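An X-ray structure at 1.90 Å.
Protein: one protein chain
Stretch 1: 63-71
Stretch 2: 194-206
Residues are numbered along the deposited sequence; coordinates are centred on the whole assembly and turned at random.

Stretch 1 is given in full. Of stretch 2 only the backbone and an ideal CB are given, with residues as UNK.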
# COMPACT_ATOMS: atom_id res chain seq x y z
N ALA B 63 -23.66 -9.63 -1.88
CA ALA B 63 -25.09 -9.35 -1.75
C ALA B 63 -25.58 -8.36 -2.82
O ALA B 63 -26.66 -8.57 -3.44
CB ALA B 63 -25.46 -8.87 -0.30
N ALA B 64 -24.83 -7.30 -3.03
CA ALA B 64 -25.19 -6.29 -4.03
C ALA B 64 -25.23 -6.89 -5.46
O ALA B 64 -26.19 -6.65 -6.20
CB ALA B 64 -24.24 -5.07 -3.98
N ALA B 65 -24.22 -7.68 -5.81
CA ALA B 65 -24.16 -8.28 -7.13
C ALA B 65 -25.35 -9.25 -7.33
O ALA B 65 -26.07 -9.16 -8.32
CB ALA B 65 -22.80 -9.00 -7.36
N ARG B 66 -25.58 -10.13 -6.35
CA ARG B 66 -26.67 -11.14 -6.43
C ARG B 66 -28.04 -10.44 -6.36
O ARG B 66 -28.98 -10.88 -7.02
CB ARG B 66 -26.55 -12.18 -5.30
CG ARG B 66 -25.35 -13.11 -5.38
CD ARG B 66 -25.52 -14.13 -6.45
NE ARG B 66 -24.47 -15.15 -6.45
CZ ARG B 66 -24.44 -16.20 -7.28
NH1 ARG B 66 -25.42 -16.39 -8.15
NH2 ARG B 66 -23.43 -17.07 -7.24
N LEU B 67 -28.14 -9.37 -5.60
CA LEU B 67 -29.38 -8.62 -5.53
C LEU B 67 -29.83 -8.03 -6.89
O LEU B 67 -31.03 -7.90 -7.14
CB LEU B 67 -29.29 -7.50 -4.47
CG LEU B 67 -30.42 -6.49 -4.32
CD1 LEU B 67 -31.76 -7.23 -4.15
CD2 LEU B 67 -30.15 -5.58 -3.11
N VAL B 68 -28.89 -7.62 -7.72
CA VAL B 68 -29.26 -7.08 -9.04
C VAL B 68 -29.28 -8.19 -10.11
O VAL B 68 -29.33 -7.91 -11.33
CB VAL B 68 -28.38 -5.87 -9.42
CG1 VAL B 68 -28.53 -4.74 -8.42
CG2 VAL B 68 -26.91 -6.30 -9.61
N GLY B 69 -29.19 -9.45 -9.69
CA GLY B 69 -29.34 -10.60 -10.58
C GLY B 69 -28.09 -11.16 -11.26
O GLY B 69 -28.21 -11.86 -12.26
N TYR B 70 -26.91 -10.85 -10.73
CA TYR B 70 -25.67 -11.29 -11.33
C TYR B 70 -25.46 -12.75 -11.00
O TYR B 70 -25.70 -13.16 -9.87
CB TYR B 70 -24.52 -10.49 -10.76
CG TYR B 70 -23.19 -10.71 -11.43
CD1 TYR B 70 -23.04 -10.49 -12.82
CD2 TYR B 70 -22.10 -11.14 -10.71
CE1 TYR B 70 -21.81 -10.66 -13.44
CE2 TYR B 70 -20.88 -11.28 -11.30
CZ TYR B 70 -20.73 -11.05 -12.68
OH TYR B 70 -19.50 -11.25 -13.27
N GLY B 71 -25.05 -13.52 -11.99
CA GLY B 71 -24.79 -14.95 -11.84
C GLY B 71 -23.32 -15.30 -11.67
O GLY B 71 -22.99 -16.47 -11.54
N UNK B 194 -20.80 -4.62 -11.43
CA UNK B 194 -20.43 -5.86 -12.05
C UNK B 194 -21.68 -6.62 -12.55
O UNK B 194 -21.62 -7.37 -13.55
CB UNK B 194 -19.63 -6.71 -11.06
N UNK B 195 -22.79 -6.44 -11.85
CA UNK B 195 -24.06 -7.03 -12.23
C UNK B 195 -24.83 -6.24 -13.27
O UNK B 195 -25.94 -6.60 -13.64
CB UNK B 195 -24.93 -7.20 -10.98
N UNK B 196 -24.27 -5.15 -13.76
CA UNK B 196 -24.85 -4.40 -14.87
C UNK B 196 -26.10 -3.68 -14.45
O UNK B 196 -26.99 -3.42 -15.28
CB UNK B 196 -25.16 -5.33 -16.05
N UNK B 197 -26.21 -3.34 -13.17
CA UNK B 197 -27.46 -2.75 -12.70
C UNK B 197 -27.64 -1.37 -13.32
O UNK B 197 -26.66 -0.72 -13.66
CB UNK B 197 -27.48 -2.66 -11.17
N UNK B 198 -28.91 -0.91 -13.43
CA UNK B 198 -29.21 0.46 -13.81
C UNK B 198 -28.47 1.44 -12.90
O UNK B 198 -28.27 1.15 -11.70
CB UNK B 198 -30.72 0.71 -13.76
N UNK B 199 -28.06 2.58 -13.44
CA UNK B 199 -27.24 3.50 -12.68
C UNK B 199 -27.96 4.04 -11.41
O UNK B 199 -27.32 4.27 -10.40
CB UNK B 199 -26.82 4.66 -13.58
N UNK B 200 -29.28 4.21 -11.43
CA UNK B 200 -29.96 4.60 -10.22
C UNK B 200 -29.86 3.56 -9.10
O UNK B 200 -29.86 3.93 -7.92
CB UNK B 200 -31.43 4.88 -10.54
N UNK B 201 -29.80 2.28 -9.46
CA UNK B 201 -29.57 1.22 -8.48
C UNK B 201 -28.12 1.19 -7.99
O UNK B 201 -27.88 0.95 -6.79
CB UNK B 201 -29.94 -0.14 -9.08
N UNK B 202 -27.16 1.42 -8.90
CA UNK B 202 -25.77 1.57 -8.49
C UNK B 202 -25.64 2.68 -7.47
O UNK B 202 -25.05 2.49 -6.43
CB UNK B 202 -24.87 1.85 -9.70
N UNK B 203 -26.24 3.84 -7.75
CA UNK B 203 -26.18 4.96 -6.83
C UNK B 203 -26.87 4.62 -5.49
O UNK B 203 -26.34 4.97 -4.44
CB UNK B 203 -26.83 6.19 -7.47
N UNK B 204 -28.00 3.91 -5.53
CA UNK B 204 -28.70 3.57 -4.30
C UNK B 204 -27.82 2.62 -3.48
O UNK B 204 -27.76 2.74 -2.27
CB UNK B 204 -30.06 2.94 -4.60
N UNK B 205 -27.14 1.70 -4.15
CA UNK B 205 -26.29 0.77 -3.41
C UNK B 205 -25.14 1.53 -2.78
O UNK B 205 -24.74 1.24 -1.63
CB UNK B 205 -25.77 -0.34 -4.32
N UNK B 206 -24.58 2.46 -3.54
CA UNK B 206 -23.52 3.31 -2.99
C UNK B 206 -24.02 4.01 -1.71
O UNK B 206 -23.31 4.00 -0.70
CB UNK B 206 -23.07 4.34 -4.03

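Position 194 has helical backbone angles, and its CA-to-CB bond runs sideways to stretch 1. The ideal CB lies 4.7 Å from Tyr70 CE2 and 5.4 Å from Ala65 CB. The space between the ring and the methyl is apolar, so a medium aliphatic side chain such as leucine, isoleucine, valine or methionine would suit. The residue is Ile194. Its CG2 sits over one face of the Tyr70 ring, 4.1 Å from the centroid, in a CH-pi contact. The same Ile194 CG2 is 4.0 Å from Ala65 CB.

Position 195 leaves little choice. An ideal CB at 195 would clash with Val68 CG2 at 2.6 Å and would lie a tight 3.3 Å from Tyr70 CB. Only glycine fits this backbone placement without strain. Gly195 lets the two stretches come close: its CA is 3.9 Å from Val68 CG2 and 3.7 Å from Tyr70 CD1. No direct hydrogen bond joins the stretches, but one water donates to Gly195 O at 2.6 Å and to Val68 O at 3.3 Å.

Position 196 meets nothing of stretch 1. Its phi of 70° favours glycine, with asparagine a possible second choice. It is Gly196, in a Schellman motif that closes the preceding helix.

At 197 CA-to-CB points toward stretch 1, and the ideal CB is already 3.6 Å from Val68 CG1. A small apolar side chain suits. Ala197 packs its methyl on that valine, 3.6 Å from CB to Val68 CG1.

Position 198 is out of reach, at the N-cap, with a phi of -53°. Serine, threonine, aspartate or proline are plausible; it is Pro198. Positions 199 and 200, in the first turn, are also out of reach of stretch 1. Acidic residues suit a helix start, and Glu199 and Asp200 follow.

Position 201 points toward stretch 1, with its ideal CB 4.9 Å from Val68 CG1. There is room for a longer chain, aliphatic or polar. The tip of Gln201 reaches the valine: its OE1 comes within 3.7 Å of Val68 CG1, a contact without a hydrogen bond.

Positions 202, 203 and 204 make no contact, so stretch 1 sets no preference beyond helix-compatible residues. They are Val202, Gln203 and Ala204.

Position 205 points toward stretch 1, its ideal CB 5.0 Å from Ala64 CB. The gap and the nearby Val68 favour leucine, methionine or isoleucine. Leu205 fills it: CD2 lies 3.9 Å from Ala64 CB, and CD1 lies 4.2 Å from Val68 CG1.

Position 206 is out of reach, and many residues would do. It is Phe206.

Stretch 2, residues 194-206: IGGAPEDQVQALF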
# COMPACT_ATOMS: atom_id res chain seq x y z
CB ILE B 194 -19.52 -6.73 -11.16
CG1 ILE B 194 -18.61 -7.62 -11.99
CG2 ILE B 194 -20.34 -7.60 -10.23
CD1 ILE B 194 -17.45 -6.84 -12.80
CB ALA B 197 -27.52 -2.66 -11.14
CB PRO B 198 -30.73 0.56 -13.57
CG PRO B 198 -31.22 -0.85 -13.69
CD PRO B 198 -30.12 -1.69 -13.12
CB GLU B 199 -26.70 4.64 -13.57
CG GLU B 199 -25.58 4.21 -14.57
CD GLU B 199 -24.43 3.45 -13.89
OE1 GLU B 199 -24.03 3.87 -12.77
OE2 GLU B 199 -23.95 2.45 -14.46
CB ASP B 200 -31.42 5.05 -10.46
CG ASP B 200 -32.35 3.93 -10.95
OD1 ASP B 200 -31.92 2.93 -11.52
OD2 ASP B 200 -33.59 4.10 -10.83
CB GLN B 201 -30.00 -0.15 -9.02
CG GLN B 201 -31.56 -0.26 -9.19
CD GLN B 201 -32.02 -1.58 -9.79
OE1 GLN B 201 -31.39 -2.63 -9.59
NE2 GLN B 201 -33.12 -1.54 -10.53
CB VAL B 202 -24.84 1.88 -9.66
CG1 VAL B 202 -23.41 2.15 -9.17
CG2 VAL B 202 -24.85 0.72 -10.71
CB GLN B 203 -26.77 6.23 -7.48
CG GLN B 203 -26.72 7.46 -6.57
CD GLN B 203 -25.31 7.95 -6.31
OE1 GLN B 203 -24.43 7.87 -7.19
NE2 GLN B 203 -25.05 8.41 -5.07
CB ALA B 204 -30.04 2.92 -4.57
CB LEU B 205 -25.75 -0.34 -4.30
CG LEU B 205 -26.75 -1.41 -4.70
CD1 LEU B 205 -26.24 -2.17 -5.99
CD2 LEU B 205 -27.03 -2.35 -3.55
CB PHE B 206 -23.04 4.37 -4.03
CG PHE B 206 -22.01 5.34 -3.49
CD1 PHE B 206 -22.41 6.52 -2.86
CD2 PHE B 206 -20.65 5.08 -3.62
CE1 PHE B 206 -21.48 7.43 -2.34
CE2 PHE B 206 -19.68 5.99 -3.13
CZ PHE B 206 -20.08 7.16 -2.49
O HOH W 1 -27.03 -8.91 -13.41
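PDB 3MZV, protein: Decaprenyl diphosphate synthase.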